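Local coordinates for nsp9 (Porcine coronavirus HKU15, PDB 5YM6), which binds nucleic acid as a non-structural protein of the coronavirus replicase, with an affinity that dimerization enhances, at residues V40-T45 with Y83-Q88; A12-Q17 with S28-R33; A16-G21 with S44-L49. All coordinates share one frame; numbering follows the deposited sequence.

Contact 1: residues V40-T45 with Y83-Q88; sequences VAITST and YLYFIQ
Val40 opens the pairing of strand 36-44 with the antiparallel strand 82-86. Its carbonyl O accepts from Ile87 N at 2.9 Å, the N-H...O bond nearly straight (174°) although the donor sits well above the carbonyl plane. With CG1 anti to its backbone N, Val40 lies alongside Phe86 and puts that methyl at the edge of the ring. Val40 and Ala41 both face Phe29 of strand 23-33, a classic beta bulge on the other flank. Ala41 forms a non-hydrogen-bonded pair with Phe86, and its CB is 3.7 Å from Phe86 CD1 and 3.8 Å from Leu84 CD1. Ile42 turns to the other face and exchanges two bonds with Tyr85: Ile42 N gives to Tyr85 O, and Tyr85 N to Ile42 O (2.8 Å), almost along the C=O axis. The Ile42 CG1 branch, in the crowded position between N and carbonyl carbon (chi1 62°), crosses obliquely against Tyr85 CB at 3.8 Å; the Tyr85 hydroxyl bonds Lys46 O and Leu49 N. Thr43 returns to the helix side, where its CG2 meets Leu84 CD1 at 3.7 Å; Leu84 also packs on Leu4 of the second subunit. Ser44 closes a second hydrogen-bonded pair with Tyr83, Tyr83 N to Ser44 O being the shorter bond at 2.8 Å. Thr45 O comes to the edge of the Tyr83 ring, 3.5 Å from CE2. Five backbone bonds thus set the register, and Val40, Leu84 and Phe86 carry the face that joins the strand pair to helix 92-105.

Contact 2: residues A12-Q17 with S28-R33; sequences AQNTAQ and SFYVTR
Three first torsions aim the polar groups here at one point: Asn14 CG stands anti to its carbonyl carbon, Tyr30 CG does the same, and Ser28 OG takes the crowded position between N and carbonyl carbon (chi1 53°). The setting is the beta hairpin of strands 8-18 and 23-33, the first two strands along the chain and central in the nsp9 sheet. Ala12 and Ser28 form an antiparallel hydrogen-bonded pair. Ser28 N gives a nearly straight bond to Ala12 O at 2.8 Å, though from well above the carbonyl plane, whereas Ala12 N reaches a lone pair of Ser28 O in plane at 3.0 Å. This is the one backbone pair the two segments share; past it, Asn14 and Ala16 pair with Val26 and Ser24, and 12-17 meets 28-33 through side chains. Asn14 points toward the 28-33 segment and meets Tyr30 tip to tip, amide and ring planes 43° apart. The phenol OH is the donor in this bond. Ser28 OG lies beside the same oxygen, 3.0 Å from Asn14 OD1, but its proton has another acceptor within reach. One amide oxygen therefore sits between two hydroxyls, and the opposite end of the amide is held as well, because ND2 donates to Thr53 O on strand 49-55. With both ends engaged, the flip state of the amide is fixed, and Asn14 ties its own hairpin to the next strand across the sheet. Tyr30 is also placed by its ring, which meets that of Phe10 with the planes close to parallel. Its hydroxyl approaches Asn14 OD1 at 3.0 Å in the carbonyl plane, on a lone pair, with a C=O...O angle of 113°.

Contact 3: residues A16-G21 with S44-L49; sequences AQDFNG and STKDNL
Ser44 starts the connection from strand 36-44 to strand 49-55 with an ST turn, its OG accepting from Lys46 N at 2.9 Å. Lys46 then reaches across to the end of strand 8-18, where Asp18 CG takes the crowded position between backbone N and carbonyl carbon (chi1 63°). The lysine chain, bent at chi3 (58°), crosses Asp18 obliquely and brings NZ to Asp18 OD2 at 2.6 Å, a salt bridge in which NZ comes from above the carboxylate plane. Asn48 lies side by side with Asp18, its amide 45° from the carboxylate plane, and adds a weak bond from ND2 to the same OD2. A water bridges Asn48 ND2 to Asn20 OD1. The backbone O of Asn48 faces the edge of the Phe19 ring, 3.2 Å from Phe19 CD1, and accepts a long, weak bond from Phe19 N. Leu49 pairs with Asp18 as a non-hydrogen-bonded bridge with diverging side chains, and its CD1 packs on Ala16 CB at 3.9 Å. Asp18 also begins the type I turn to Gly21 that leads into strand 23-33: Gly21 N donates to Asp18 O at 2.8 Å, and OD1 takes the backbone N of Asn22 and, weakly, that of Asn20. The two carboxylate oxygens thus split their work, OD1 holding the turn and OD2 the neighbouring loop, and the nearby ammonium probably favours the charged form of Asp18.

Overall arrangement
All three contacts reach the same antiparallel sheet; contacts 1 and 2 lie within it, contact 3 at its end, where turn and loop meet. Strand 23-33 of contact 2 is the sheet neighbour of strand 36-44 of contact 1, joined by a probable hydrogen bond between Ala41 O and Phe29 N, with centres about 9 Å apart. The centre of contact 3 is about 10 Å from that of contact 1 and about 15 Å from that of contact 2. Along the chain, contacts 2 and 3 start from the same stretch; contact 2 closes before contact 1 opens, and contact 3 ends in the loop following strand 36-44. That loop is tied both to the end of strand 8-18 and, through a tyrosine, to strand 82-86.

Contact 1: residues V40-T45 with Y83-Q88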
ATOM      1  N   VAL B  40      -0.444  11.788  -3.654  1.00 18.07           N
ATOM      2  CA  VAL B  40       0.244  10.603  -4.185  1.00 18.81           C
ATOM      3  C   VAL B  40      -0.145  10.247  -5.615  1.00 20.46           C
ATOM      4  O   VAL B  40       0.703   9.831  -6.412  1.00 20.53           O
ATOM      5  CB  VAL B  40      -0.014   9.390  -3.270  1.00 20.34           C
ATOM      6  CG1 VAL B  40       0.531   8.103  -3.910  1.00 21.87           C
ATOM      7  CG2 VAL B  40       0.628   9.646  -1.910  1.00 28.56           C
ATOM      8  N   ALA B  41      -1.423  10.407  -5.947  1.00 17.74           N
ATOM      9  CA  ALA B  41      -1.912  10.023  -7.276  1.00 18.13           C
ATOM     10  C   ALA B  41      -3.157  10.785  -7.690  1.00 19.41           C
ATOM     11  O   ALA B  41      -3.872  11.340  -6.847  1.00 19.38           O
ATOM     12  CB  ALA B  41      -2.192   8.512  -7.313  1.00 18.69           C
ATOM     13  N   ILE B  42      -3.431  10.799  -8.999  1.00 20.63           N
ATOM     14  CA  ILE B  42      -4.704  11.303  -9.491  1.00 16.82           C
ATOM     15  C   ILE B  42      -5.283  10.299 -10.469  1.00 20.37           C
ATOM     16  O   ILE B  42      -4.537   9.505 -11.053  1.00 17.78           O
ATOM     17  CB  ILE B  42      -4.558  12.664 -10.170  1.00 18.73           C
ATOM     18  CG1 ILE B  42      -3.640  12.563 -11.393  1.00 18.64           C
ATOM     19  CG2 ILE B  42      -4.024  13.690  -9.161  1.00 17.70           C
ATOM     20  CD1 ILE B  42      -3.718  13.753 -12.319  1.00 23.07           C
ATOM     21  N   THR B  43      -6.606  10.308 -10.611  1.00 19.52           N
ATOM     22  CA  THR B  43      -7.253   9.582 -11.702  1.00 21.24           C
ATOM     23  C   THR B  43      -8.116  10.507 -12.545  1.00 22.16           C
ATOM     24  O   THR B  43      -8.631  11.521 -12.080  1.00 21.47           O
ATOM     25  CB  THR B  43      -8.119   8.412 -11.206  1.00 22.22           C
ATOM     26  OG1 THR B  43      -9.152   8.904 -10.339  1.00 25.11           O
ATOM     27  CG2 THR B  43      -7.269   7.381 -10.472  1.00 22.79           C
ATOM     28  N   SER B  44      -8.240  10.147 -13.816  1.00 20.63           N
ATOM     29  CA  SER B  44      -8.894  10.981 -14.810  1.00 21.51           C
ATOM     30  C   SER B  44      -9.323  10.098 -15.964  1.00 22.57           C
ATOM     31  O   SER B  44      -8.741   9.047 -16.167  1.00 23.48           O
ATOM     32  CB  SER B  44      -7.940  12.061 -15.318  1.00 20.12           C
ATOM     33  OG  SER B  44      -8.496  12.748 -16.419  1.00 24.89           O
ATOM     34  N   THR B  45     -10.316  10.531 -16.731  1.00 27.69           N
ATOM     35  CA  THR B  45     -10.646   9.824 -17.957  1.00 26.99           C
ATOM     36  C   THR B  45      -9.719  10.271 -19.095  1.00 27.78           C
ATOM     37  O   THR B  45      -9.719   9.675 -20.175  1.00 27.16           O
ATOM     38  CB  THR B  45     -12.112  10.042 -18.356  1.00 28.67           C
ATOM     39  OG1 THR B  45     -12.384  11.444 -18.404  1.00 31.69           O
ATOM     40  CG2 THR B  45     -13.036   9.390 -17.336  1.00 33.91           C
ATOM     41  N   TYR B  83      -7.642   6.477 -16.031  1.00 27.48           N
ATOM     42  CA  TYR B  83      -6.178   6.470 -15.981  1.00 24.65           C
ATOM     43  C   TYR B  83      -5.659   6.930 -14.635  1.00 24.38           C
ATOM     44  O   TYR B  83      -6.056   7.973 -14.138  1.00 22.70           O
ATOM     45  CB  TYR B  83      -5.592   7.349 -17.077  1.00 25.10           C
ATOM     46  CG  TYR B  83      -6.003   6.872 -18.440  1.00 24.39           C
ATOM     47  CD1 TYR B  83      -5.312   5.846 -19.081  1.00 28.21           C
ATOM     48  CD2 TYR B  83      -7.107   7.416 -19.068  1.00 25.84           C
ATOM     49  CE1 TYR B  83      -5.715   5.398 -20.333  1.00 31.42           C
ATOM     50  CE2 TYR B  83      -7.509   6.984 -20.303  1.00 31.30           C
ATOM     51  CZ  TYR B  83      -6.816   5.975 -20.930  1.00 32.77           C
ATOM     52  OH  TYR B  83      -7.250   5.556 -22.174  1.00 35.61           O
ATOM     53  N   LEU B  84      -4.776   6.132 -14.059  1.00 22.15           N
ATOM     54  CA  LEU B  84      -4.150   6.433 -12.781  1.00 22.46           C
ATOM     55  C   LEU B  84      -2.766   7.006 -13.040  1.00 21.73           C
ATOM     56  O   LEU B  84      -1.972   6.418 -13.802  1.00 23.46           O
ATOM     57  CB  LEU B  84      -4.054   5.165 -11.916  1.00 22.45           C
ATOM     58  CG  LEU B  84      -3.228   5.239 -10.624  1.00 24.42           C
ATOM     59  CD1 LEU B  84      -3.942   6.055  -9.582  1.00 23.71           C
ATOM     60  CD2 LEU B  84      -2.936   3.834 -10.072  1.00 29.78           C
ATOM     61  N   TYR B  85      -2.479   8.157 -12.437  1.00 20.74           N
ATOM     62  CA  TYR B  85      -1.169   8.785 -12.565  1.00 17.38           C
ATOM     63  C   TYR B  85      -0.581   8.961 -11.185  1.00 19.92           C
ATOM     64  O   TYR B  85      -1.201   9.620 -10.346  1.00 18.45           O
ATOM     65  CB  TYR B  85      -1.241  10.173 -13.193  1.00 18.75           C
ATOM     66  CG  TYR B  85      -1.860  10.328 -14.560  1.00 20.18           C
ATOM     67  CD1 TYR B  85      -3.240  10.304 -14.728  1.00 19.00           C
ATOM     68  CD2 TYR B  85      -1.064  10.594 -15.665  1.00 17.76           C
ATOM     69  CE1 TYR B  85      -3.807  10.492 -15.982  1.00 21.42           C
ATOM     70  CE2 TYR B  85      -1.626  10.797 -16.912  1.00 22.54           C
ATOM     71  CZ  TYR B  85      -2.994  10.738 -17.061  1.00 21.81           C
ATOM     72  OH  TYR B  85      -3.552  10.937 -18.301  1.00 24.80           O
ATOM     73  N   PHE B  86       0.603   8.401 -10.944  1.00 17.32           N
ATOM     74  CA  PHE B  86       1.307   8.695  -9.712  1.00 19.12           C
ATOM     75  C   PHE B  86       2.086   9.984  -9.868  1.00 16.89           C
ATOM     76  O   PHE B  86       2.541  10.328 -10.961  1.00 21.44           O
ATOM     77  CB  PHE B  86       2.246   7.557  -9.317  1.00 17.92           C
ATOM     78  CG  PHE B  86       1.530   6.373  -8.767  1.00 18.91           C
ATOM     79  CD1 PHE B  86       0.925   6.445  -7.528  1.00 22.54           C
ATOM     80  CD2 PHE B  86       1.430   5.208  -9.498  1.00 29.89           C
ATOM     81  CE1 PHE B  86       0.246   5.364  -7.009  1.00 25.43           C
ATOM     82  CE2 PHE B  86       0.758   4.119  -8.981  1.00 32.55           C
ATOM     83  CZ  PHE B  86       0.167   4.206  -7.738  1.00 26.85           C
ATOM     84  N   ILE B  87       2.209  10.711  -8.768  1.00 18.22           N
ATOM     85  CA  ILE B  87       2.999  11.936  -8.755  1.00 20.50           C
ATOM     86  C   ILE B  87       4.480  11.527  -8.806  1.00 20.24           C
ATOM     87  O   ILE B  87       4.872  10.549  -8.172  1.00 21.92           O
ATOM     88  CB  ILE B  87       2.682  12.793  -7.506  1.00 23.24           C
ATOM     89  CG1 ILE B  87       1.490  13.732  -7.788  1.00 22.16           C
ATOM     90  CG2 ILE B  87       3.872  13.660  -7.114  1.00 22.81           C
ATOM     91  CD1 ILE B  87       0.208  13.034  -8.136  1.00 24.53           C
ATOM     92  N   GLN B  88       5.283  12.258  -9.572  1.00 19.12           N
ATOM     93  CA  GLN B  88       6.674  11.872  -9.787  1.00 22.32           C
ATOM     94  C   GLN B  88       7.427  11.773  -8.459  1.00 22.52           C
ATOM     95  O   GLN B  88       7.264  12.624  -7.583  1.00 21.23           O
ATOM     96  CB  GLN B  88       7.380  12.849 -10.727  1.00 21.28           C
ATOM     97  CG  GLN B  88       8.807  12.392 -11.041  1.00 25.41           C
ATOM     98  CD  GLN B  88       9.486  13.211 -12.116  1.00 28.12           C
ATOM     99  OE1 GLN B  88       9.230  14.404 -12.259  1.00 35.07           O
ATOM    100  NE2 GLN B  88      10.366  12.567 -12.882  1.00 33.99           N
TER

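Contact 2: residues A12-Q17 with S28-R33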
ATOM      1  N   ALA B  12      -9.959  13.795  -2.886  1.00 22.83           N
ATOM      2  CA  ALA B  12     -10.635  15.051  -3.183  1.00 24.50           C
ATOM      3  C   ALA B  12     -10.421  15.399  -4.649  1.00 23.71           C
ATOM      4  O   ALA B  12     -10.347  14.517  -5.480  1.00 22.94           O
ATOM      5  CB  ALA B  12     -10.130  16.153  -2.275  1.00 26.47           C
ATOM      6  N   GLN B  13     -10.331  16.680  -4.982  1.00 22.83           N
ATOM      7  CA  GLN B  13     -10.170  17.050  -6.379  1.00 22.60           C
ATOM      8  C   GLN B  13      -9.033  18.030  -6.565  1.00 25.20           C
ATOM      9  O   GLN B  13      -8.796  18.880  -5.723  1.00 27.43           O
ATOM     10  CB  GLN B  13     -11.462  17.655  -6.934  1.00 23.25           C
ATOM     11  CG  GLN B  13     -12.618  16.653  -7.021  1.00 24.34           C
ATOM     12  CD  GLN B  13     -13.963  17.311  -7.304  1.00 30.65           C
ATOM     13  OE1 GLN B  13     -14.536  17.988  -6.439  1.00 27.72           O
ATOM     14  NE2 GLN B  13     -14.488  17.092  -8.511  1.00 30.12           N
ATOM     15  N   ASN B  14      -8.336  17.917  -7.683  1.00 23.18           N
ATOM     16  CA  ASN B  14      -7.321  18.902  -8.034  1.00 24.75           C
ATOM     17  C   ASN B  14      -7.491  19.307  -9.496  1.00 23.80           C
ATOM     18  O   ASN B  14      -8.280  18.712 -10.230  1.00 25.68           O
ATOM     19  CB  ASN B  14      -5.896  18.347  -7.795  1.00 25.40           C
ATOM     20  CG  ASN B  14      -5.459  18.391  -6.325  1.00 28.46           C
ATOM     21  OD1 ASN B  14      -6.044  17.748  -5.469  1.00 28.45           O
ATOM     22  ND2 ASN B  14      -4.385  19.132  -6.051  1.00 38.15           N
ATOM     23  N   THR B  15      -6.739  20.312  -9.914  1.00 23.66           N
ATOM     24  CA  THR B  15      -6.721  20.716 -11.307  1.00 22.24           C
ATOM     25  C   THR B  15      -5.432  20.220 -11.934  1.00 22.63           C
ATOM     26  O   THR B  15      -4.347  20.443 -11.392  1.00 25.90           O
ATOM     27  CB  THR B  15      -6.833  22.236 -11.440  1.00 25.71           C
ATOM     28  OG1 THR B  15      -8.071  22.661 -10.852  1.00 24.49           O
ATOM     29  CG2 THR B  15      -6.788  22.656 -12.914  1.00 26.02           C
ATOM     30  N   ALA B  16      -5.556  19.527 -13.058  1.00 23.43           N
ATOM     31  CA  ALA B  16      -4.407  19.025 -13.781  1.00 23.08           C
ATOM     32  C   ALA B  16      -4.297  19.734 -15.124  1.00 24.81           C
ATOM     33  O   ALA B  16      -5.260  20.339 -15.613  1.00 25.09           O
ATOM     34  CB  ALA B  16      -4.516  17.510 -13.974  1.00 24.46           C
ATOM     35  N   GLN B  17      -3.117  19.640 -15.721  1.00 25.35           N
ATOM     36  CA  GLN B  17      -2.807  20.311 -16.968  1.00 26.45           C
ATOM     37  C   GLN B  17      -2.319  19.255 -17.947  1.00 25.91           C
ATOM     38  O   GLN B  17      -1.521  18.387 -17.566  1.00 25.04           O
ATOM     39  CB  GLN B  17      -1.732  21.389 -16.741  1.00 25.32           C
ATOM     40  CG  GLN B  17      -2.127  22.513 -15.771  1.00 37.36           C
ATOM     41  CD  GLN B  17      -2.072  22.127 -14.287  1.00 34.02           C
ATOM     42  OE1 GLN B  17      -1.084  21.545 -13.798  1.00 32.74           O
ATOM     43  NE2 GLN B  17      -3.130  22.469 -13.561  1.00 34.74           N
ATOM     44  N   SER B  28      -8.213  13.264  -6.762  1.00 20.07           N
ATOM     45  CA  SER B  28      -6.889  13.186  -6.150  1.00 19.37           C
ATOM     46  C   SER B  28      -6.850  12.239  -4.964  1.00 22.73           C
ATOM     47  O   SER B  28      -7.800  12.162  -4.188  1.00 23.18           O
ATOM     48  CB  SER B  28      -6.434  14.578  -5.725  1.00 21.87           C
ATOM     49  OG  SER B  28      -7.431  15.182  -4.907  1.00 27.61           O
ATOM     50  N   PHE B  29      -5.724  11.543  -4.812  1.00 20.19           N
ATOM     51  CA  PHE B  29      -5.529  10.571  -3.738  1.00 19.33           C
ATOM     52  C   PHE B  29      -4.430  11.065  -2.818  1.00 19.67           C
ATOM     53  O   PHE B  29      -3.292  11.240  -3.237  1.00 19.95           O
ATOM     54  CB  PHE B  29      -5.167   9.194  -4.297  1.00 18.50           C
ATOM     55  CG  PHE B  29      -6.274   8.557  -5.093  1.00 21.55           C
ATOM     56  CD1 PHE B  29      -6.562   8.989  -6.383  1.00 23.01           C
ATOM     57  CD2 PHE B  29      -7.040   7.550  -4.547  1.00 23.49           C
ATOM     58  CE1 PHE B  29      -7.583   8.410  -7.107  1.00 24.76           C
ATOM     59  CE2 PHE B  29      -8.067   6.971  -5.278  1.00 24.13           C
ATOM     60  CZ  PHE B  29      -8.334   7.403  -6.543  1.00 27.05           C
ATOM     61  N   TYR B  30      -4.788  11.307  -1.566  1.00 19.43           N
ATOM     62  CA  TYR B  30      -3.826  11.757  -0.578  1.00 22.27           C
ATOM     63  C   TYR B  30      -3.541  10.637   0.416  1.00 22.79           C
ATOM     64  O   TYR B  30      -4.440   9.907   0.794  1.00 24.61           O
ATOM     65  CB  TYR B  30      -4.347  12.982   0.177  1.00 23.46           C
ATOM     66  CG  TYR B  30      -4.424  14.247  -0.644  1.00 24.03           C
ATOM     67  CD1 TYR B  30      -5.569  14.573  -1.356  1.00 25.55           C
ATOM     68  CD2 TYR B  30      -3.351  15.124  -0.679  1.00 23.69           C
ATOM     69  CE1 TYR B  30      -5.636  15.732  -2.098  1.00 23.61           C
ATOM     70  CE2 TYR B  30      -3.407  16.289  -1.413  1.00 25.51           C
ATOM     71  CZ  TYR B  30      -4.556  16.587  -2.116  1.00 24.38           C
ATOM     72  OH  TYR B  30      -4.606  17.741  -2.846  1.00 28.70           O
ATOM     73  N   VAL B  31      -2.287  10.513   0.830  1.00 23.08           N
ATOM     74  CA  VAL B  31      -1.971   9.660   1.965  1.00 24.56           C
ATOM     75  C   VAL B  31      -1.757  10.568   3.166  1.00 23.77           C
ATOM     76  O   VAL B  31      -1.006  11.538   3.088  1.00 24.97           O
ATOM     77  CB  VAL B  31      -0.734   8.782   1.721  1.00 24.78           C
ATOM     78  CG1 VAL B  31      -0.330   8.073   3.020  1.00 31.31           C
ATOM     79  CG2 VAL B  31      -1.036   7.751   0.635  1.00 25.85           C
ATOM     80  N   THR B  32      -2.425  10.245   4.265  1.00 28.57           N
ATOM     81  CA  THR B  32      -2.256  10.985   5.504  1.00 30.20           C
ATOM     82  C   THR B  32      -1.488  10.155   6.520  1.00 31.64           C
ATOM     83  O   THR B  32      -1.649   8.934   6.587  1.00 31.82           O
ATOM     84  CB  THR B  32      -3.603  11.381   6.135  1.00 31.53           C
ATOM     85  OG1 THR B  32      -4.291  10.199   6.565  1.00 36.21           O
ATOM     86  CG2 THR B  32      -4.462  12.125   5.139  1.00 31.10           C
ATOM     87  N   ARG B  33      -0.678  10.844   7.314  1.00 30.54           N
ATOM     88  CA  ARG B  33       0.078  10.228   8.399  1.00 35.58           C
ATOM     89  C   ARG B  33       0.522  11.305   9.377  1.00 32.86           C
ATOM     90  O   ARG B  33       1.074  12.326   8.969  1.00 36.06           O
ATOM     91  CB  ARG B  33       1.290   9.471   7.865  1.00 34.57           C
ATOM     92  CG  ARG B  33       2.050   8.698   8.934  1.00 43.56           C
ATOM     93  CD  ARG B  33       3.533   8.605   8.599  1.00 47.64           C
ATOM     94  NE  ARG B  33       4.258   7.811   9.590  1.00 56.50           N
ATOM     95  CZ  ARG B  33       4.798   8.313  10.698  1.00 59.50           C
ATOM     96  NH1 ARG B  33       5.437   7.516  11.547  1.00 61.71           N
ATOM     97  NH2 ARG B  33       4.690   9.609  10.965  1.00 57.75           N
TER

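Contact 3: residues A16-G21 with S44-L49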
ATOM      1  N   ALA B  16      -5.556  19.527 -13.058  1.00 23.43           N
ATOM      2  CA  ALA B  16      -4.407  19.025 -13.781  1.00 23.08           C
ATOM      3  C   ALA B  16      -4.297  19.734 -15.124  1.00 24.81           C
ATOM      4  O   ALA B  16      -5.260  20.339 -15.613  1.00 25.09           O
ATOM      5  CB  ALA B  16      -4.516  17.510 -13.974  1.00 24.46           C
ATOM      6  N   GLN B  17      -3.117  19.640 -15.721  1.00 25.35           N
ATOM      7  CA  GLN B  17      -2.807  20.311 -16.968  1.00 26.45           C
ATOM      8  C   GLN B  17      -2.319  19.255 -17.947  1.00 25.91           C
ATOM      9  O   GLN B  17      -1.521  18.387 -17.566  1.00 25.04           O
ATOM     10  CB  GLN B  17      -1.732  21.389 -16.741  1.00 25.32           C
ATOM     11  CG  GLN B  17      -2.127  22.513 -15.771  1.00 37.36           C
ATOM     12  CD  GLN B  17      -2.072  22.127 -14.287  1.00 34.02           C
ATOM     13  OE1 GLN B  17      -1.084  21.545 -13.798  1.00 32.74           O
ATOM     14  NE2 GLN B  17      -3.130  22.469 -13.561  1.00 34.74           N
ATOM     15  N   ASP B  18      -2.788  19.290 -19.192  1.00 24.47           N
ATOM     16  CA  ASP B  18      -2.275  18.327 -20.163  1.00 28.55           C
ATOM     17  C   ASP B  18      -1.114  18.923 -20.958  1.00 29.09           C
ATOM     18  O   ASP B  18      -0.671  20.035 -20.682  1.00 32.05           O
ATOM     19  CB  ASP B  18      -3.389  17.817 -21.099  1.00 28.57           C
ATOM     20  CG  ASP B  18      -4.009  18.904 -21.960  1.00 30.63           C
ATOM     21  OD1 ASP B  18      -3.356  19.932 -22.232  1.00 29.26           O
ATOM     22  OD2 ASP B  18      -5.163  18.705 -22.381  1.00 28.54           O
ATOM     23  N   PHE B  19      -0.624  18.180 -21.942  1.00 32.50           N
ATOM     24  CA  PHE B  19       0.553  18.618 -22.674  1.00 36.01           C
ATOM     25  C   PHE B  19       0.263  19.870 -23.502  1.00 41.03           C
ATOM     26  O   PHE B  19       1.175  20.635 -23.816  1.00 42.65           O
ATOM     27  CB  PHE B  19       1.083  17.473 -23.531  1.00 37.18           C
ATOM     28  CG  PHE B  19       1.842  16.437 -22.731  1.00 39.04           C
ATOM     29  CD1 PHE B  19       1.169  15.435 -22.048  1.00 37.89           C
ATOM     30  CD2 PHE B  19       3.221  16.483 -22.643  1.00 40.52           C
ATOM     31  CE1 PHE B  19       1.858  14.490 -21.300  1.00 37.16           C
ATOM     32  CE2 PHE B  19       3.920  15.543 -21.898  1.00 41.83           C
ATOM     33  CZ  PHE B  19       3.236  14.545 -21.225  1.00 40.76           C
ATOM     34  N   ASN B  20      -1.014  20.096 -23.803  1.00 36.47           N
ATOM     35  CA  ASN B  20      -1.471  21.325 -24.458  1.00 35.82           C
ATOM     36  C   ASN B  20      -1.506  22.540 -23.538  1.00 39.43           C
ATOM     37  O   ASN B  20      -1.661  23.676 -23.991  1.00 41.73           O
ATOM     38  CB  ASN B  20      -2.875  21.134 -25.023  1.00 38.18           C
ATOM     39  CG  ASN B  20      -2.881  20.528 -26.396  1.00 36.30           C
ATOM     40  OD1 ASN B  20      -2.119  19.610 -26.695  1.00 45.85           O
ATOM     41  ND2 ASN B  20      -3.764  21.035 -27.246  1.00 38.93           N
ATOM     42  N   GLY B  21      -1.413  22.298 -22.238  1.00 37.61           N
ATOM     43  CA  GLY B  21      -1.560  23.361 -21.267  1.00 34.79           C
ATOM     44  C   GLY B  21      -3.006  23.556 -20.860  1.00 35.09           C
ATOM     45  O   GLY B  21      -3.330  24.503 -20.152  1.00 40.68           O
ATOM     46  N   SER B  44      -8.240  10.147 -13.816  1.00 20.63           N
ATOM     47  CA  SER B  44      -8.894  10.981 -14.810  1.00 21.51           C
ATOM     48  C   SER B  44      -9.323  10.098 -15.964  1.00 22.57           C
ATOM     49  O   SER B  44      -8.741   9.047 -16.167  1.00 23.48           O
ATOM     50  CB  SER B  44      -7.940  12.061 -15.318  1.00 20.12           C
ATOM     51  OG  SER B  44      -8.496  12.748 -16.419  1.00 24.89           O
ATOM     52  N   THR B  45     -10.316  10.531 -16.731  1.00 27.69           N
ATOM     53  CA  THR B  45     -10.646   9.824 -17.957  1.00 26.99           C
ATOM     54  C   THR B  45      -9.719  10.271 -19.095  1.00 27.78           C
ATOM     55  O   THR B  45      -9.719   9.675 -20.175  1.00 27.16           O
ATOM     56  CB  THR B  45     -12.112  10.042 -18.356  1.00 28.67           C
ATOM     57  OG1 THR B  45     -12.384  11.444 -18.404  1.00 31.69           O
ATOM     58  CG2 THR B  45     -13.036   9.390 -17.336  1.00 33.91           C
ATOM     59  N   LYS B  46      -8.921  11.307 -18.854  1.00 23.60           N
ATOM     60  CA  LYS B  46      -7.993  11.809 -19.877  1.00 24.49           C
ATOM     61  C   LYS B  46      -6.675  11.043 -19.807  1.00 27.43           C
ATOM     62  O   LYS B  46      -6.166  10.788 -18.706  1.00 23.99           O
ATOM     63  CB  LYS B  46      -7.738  13.305 -19.703  1.00 28.79           C
ATOM     64  CG  LYS B  46      -8.956  14.205 -19.912  1.00 28.50           C
ATOM     65  CD  LYS B  46      -8.553  15.684 -19.916  1.00 35.48           C
ATOM     66  CE  LYS B  46      -7.516  15.969 -21.005  1.00 40.02           C
ATOM     67  NZ  LYS B  46      -6.933  17.352 -20.990  1.00 35.54           N
ATOM     68  N   ASP B  47      -6.112  10.693 -20.964  1.00 25.18           N
ATOM     69  CA  ASP B  47      -4.867   9.925 -20.980  1.00 27.05           C
ATOM     70  C   ASP B  47      -3.630  10.792 -21.232  1.00 24.63           C
ATOM     71  O   ASP B  47      -2.516  10.272 -21.319  1.00 28.14           O
ATOM     72  CB  ASP B  47      -4.942   8.791 -22.018  1.00 28.65           C
ATOM     73  CG  ASP B  47      -4.914   9.282 -23.475  1.00 31.41           C
ATOM     74  OD1 ASP B  47      -5.000  10.496 -23.747  1.00 30.03           O
ATOM     75  OD2 ASP B  47      -4.816   8.414 -24.364  1.00 30.12           O
ATOM     76  N   ASN B  48      -3.817  12.109 -21.300  1.00 24.09           N
ATOM     77  CA  ASN B  48      -2.735  13.007 -21.694  1.00 27.36           C
ATOM     78  C   ASN B  48      -2.334  14.035 -20.643  1.00 25.80           C
ATOM     79  O   ASN B  48      -1.817  15.097 -20.987  1.00 23.89           O
ATOM     80  CB  ASN B  48      -3.096  13.744 -22.992  1.00 28.96           C
ATOM     81  CG  ASN B  48      -4.371  14.568 -22.871  1.00 25.95           C
ATOM     82  OD1 ASN B  48      -5.284  14.195 -22.157  1.00 30.14           O
ATOM     83  ND2 ASN B  48      -4.425  15.700 -23.575  1.00 30.96           N
ATOM     84  N   LEU B  49      -2.540  13.726 -19.365  1.00 22.30           N
ATOM     85  CA  LEU B  49      -2.181  14.683 -18.324  1.00 20.61           C
ATOM     86  C   LEU B  49      -0.666  14.706 -18.104  1.00 23.36           C
ATOM     87  O   LEU B  49      -0.002  13.667 -18.127  1.00 24.96           O
ATOM     88  CB  LEU B  49      -2.908  14.358 -17.009  1.00 19.05           C
ATOM     89  CG  LEU B  49      -4.433  14.329 -17.146  1.00 23.46           C
ATOM     90  CD1 LEU B  49      -5.085  14.128 -15.792  1.00 23.30           C
ATOM     91  CD2 LEU B  49      -4.948  15.620 -17.804  1.00 26.52           C
TER
HETATM   92  O   HOH W   1      -2.312  16.990 -24.699  1.00 32.02           O